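Cellulose 1,4-beta-cellobiosidase (Clostridium thermocellum, PDB 3ZQX) is the family 3b carbohydrate-binding module of a cellulosomal cellobiohydrolase, from a family that typically binds cellulose, though its native form is probably deficient in adhesion. Local coordinates at residues I55-P60 and Q98-Y103. The protein carries 1 engineered substitution. Numbering follows the deposited sequence.
Sequences ICYYTP and QFVIRY
The antiparallel pairing of strand 52-55 with strand 97-103 loses its regular register beyond I55 and V100, where the former becomes a loop. I55 and V100 form a hydrogen-bonded pair: I55 N to V100 O and V100 N to I55 O both measure 2.9 Å. Continued unchanged, that register would set Y57 against Q98; instead Q98 N reaches Y58 O at 3.2 Å in a nearly straight bond (167° at the hydrogen), one residue further along the loop. The pair belongs to the β-sandwich (jelly roll) of CBM3 modules, in which strand 97-103 also pairs with strand 15-27. I55 CD1 sits 3.3 Å from R102 NE, over one face of the guanidinium and offset toward its rim. From the edge, R102 NH1 donates to Y57 OH at 3.0 Å, the ring and guanidinium planes being 50° apart; E18 gives R102 NH1 a salt bridge as well, so two partners fix that nitrogen. Y57 CE2 lies 4.0 Å from V100 CG2, and I55 CG2 rests against one face of the same ring. Q98 CD stands anti to CA (chi2 -175°); NE2, hydrogen-bonded to E96, lies 3.8 Å from Y58 CB at the ring edge.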
# COMPACT_ATOMS: atom_id res chain seq x y z
N ILE A 55 4.51 -6.43 7.36
CA ILE A 55 3.71 -6.95 8.45
C ILE A 55 2.45 -6.11 8.62
O ILE A 55 2.51 -4.87 8.62
CB ILE A 55 4.48 -6.96 9.79
CG1 ILE A 55 5.86 -7.62 9.64
CG2 ILE A 55 3.66 -7.67 10.86
CD1 ILE A 55 6.96 -6.68 9.21
N CYS A 56 1.31 -6.79 8.73
CA CYS A 56 0.03 -6.15 9.00
C CYS A 56 -0.48 -6.62 10.36
O CYS A 56 -0.84 -7.78 10.52
CB CYS A 56 -0.99 -6.51 7.94
SG CYS A 56 -2.66 -5.95 8.34
N TYR A 57 -0.52 -5.71 11.32
CA TYR A 57 -0.97 -6.05 12.67
C TYR A 57 -2.48 -6.14 12.78
O TYR A 57 -2.98 -6.78 13.70
CB TYR A 57 -0.40 -5.08 13.72
CG TYR A 57 1.10 -5.23 13.86
CD1 TYR A 57 1.64 -6.41 14.35
CD2 TYR A 57 1.97 -4.23 13.47
CE1 TYR A 57 3.00 -6.57 14.46
CE2 TYR A 57 3.34 -4.39 13.57
CZ TYR A 57 3.85 -5.57 14.07
OH TYR A 57 5.21 -5.73 14.17
N TYR A 58 -3.22 -5.40 11.95
CA TYR A 58 -4.66 -5.60 11.89
C TYR A 58 -5.24 -5.19 10.55
O TYR A 58 -4.86 -4.16 10.01
CB TYR A 58 -5.32 -4.79 13.00
CG TYR A 58 -6.82 -4.84 12.92
CD1 TYR A 58 -7.51 -6.00 13.24
CD2 TYR A 58 -7.55 -3.73 12.51
CE1 TYR A 58 -8.89 -6.06 13.15
CE2 TYR A 58 -8.92 -3.78 12.42
CZ TYR A 58 -9.58 -4.94 12.74
OH TYR A 58 -10.95 -4.99 12.66
N THR A 59 -6.19 -5.97 10.05
CA THR A 59 -7.13 -5.48 9.05
C THR A 59 -8.44 -6.26 9.19
O THR A 59 -8.40 -7.45 9.47
CB THR A 59 -6.55 -5.58 7.62
OG1 THR A 59 -7.50 -5.06 6.69
CG2 THR A 59 -6.21 -7.01 7.24
N PRO A 60 -9.60 -5.62 8.93
CA PRO A 60 -10.85 -6.37 9.05
C PRO A 60 -10.99 -7.53 8.06
O PRO A 60 -11.77 -8.45 8.32
CB PRO A 60 -11.93 -5.31 8.77
CG PRO A 60 -11.29 -4.01 9.15
CD PRO A 60 -9.83 -4.17 8.77
N GLN A 98 -3.45 -2.02 8.12
CA GLN A 98 -2.24 -1.50 8.73
C GLN A 98 -1.05 -2.05 7.97
O GLN A 98 -1.08 -3.20 7.51
CB GLN A 98 -2.17 -1.89 10.20
CG GLN A 98 -3.27 -1.24 11.01
CD GLN A 98 -3.17 -1.50 12.49
OE1 GLN A 98 -2.16 -1.99 13.00
NE2 GLN A 98 -4.23 -1.15 13.21
N PHE A 99 -0.01 -1.24 7.81
CA PHE A 99 1.19 -1.76 7.19
C PHE A 99 2.45 -1.27 7.86
O PHE A 99 2.54 -0.10 8.26
CB PHE A 99 1.24 -1.49 5.67
CG PHE A 99 1.50 -0.05 5.27
CD1 PHE A 99 0.48 0.89 5.24
CD2 PHE A 99 2.77 0.33 4.85
CE1 PHE A 99 0.73 2.19 4.85
CE2 PHE A 99 3.02 1.63 4.44
CZ PHE A 99 2.00 2.56 4.44
N VAL A 100 3.40 -2.19 7.97
CA VAL A 100 4.77 -1.90 8.35
C VAL A 100 5.67 -2.54 7.30
O VAL A 100 5.43 -3.68 6.87
CB VAL A 100 5.09 -2.50 9.73
CG1 VAL A 100 6.60 -2.61 9.95
CG2 VAL A 100 4.44 -1.68 10.83
N ILE A 101 6.69 -1.79 6.87
CA ILE A 101 7.75 -2.34 6.03
C ILE A 101 9.05 -2.19 6.78
O ILE A 101 9.43 -1.08 7.19
CB ILE A 101 7.87 -1.60 4.68
CG1 ILE A 101 6.55 -1.63 3.91
CG2 ILE A 101 9.00 -2.20 3.85
CD1 ILE A 101 6.47 -0.58 2.83
N ARG A 102 9.74 -3.30 7.00
CA ARG A 102 11.00 -3.28 7.74
C ARG A 102 11.99 -4.22 7.08
O ARG A 102 11.65 -4.96 6.17
CB ARG A 102 10.77 -3.65 9.20
CG ARG A 102 10.28 -5.04 9.44
CD ARG A 102 10.01 -5.11 10.94
NE ARG A 102 9.43 -6.36 11.39
CZ ARG A 102 8.45 -6.45 12.29
NH1 ARG A 102 7.92 -5.35 12.83
NH2 ARG A 102 8.00 -7.64 12.63
N TYR A 103 13.24 -4.14 7.52
CA TYR A 103 14.27 -5.07 7.09
C TYR A 103 14.46 -6.21 8.08
O TYR A 103 14.34 -6.02 9.29
CB TYR A 103 15.59 -4.34 6.93
CG TYR A 103 15.64 -3.40 5.75
CD1 TYR A 103 15.91 -3.88 4.48
CD2 TYR A 103 15.44 -2.03 5.91
CE1 TYR A 103 15.97 -3.03 3.40
CE2 TYR A 103 15.50 -1.17 4.83
CZ TYR A 103 15.76 -1.67 3.57
OH TYR A 103 15.84 -0.85 2.47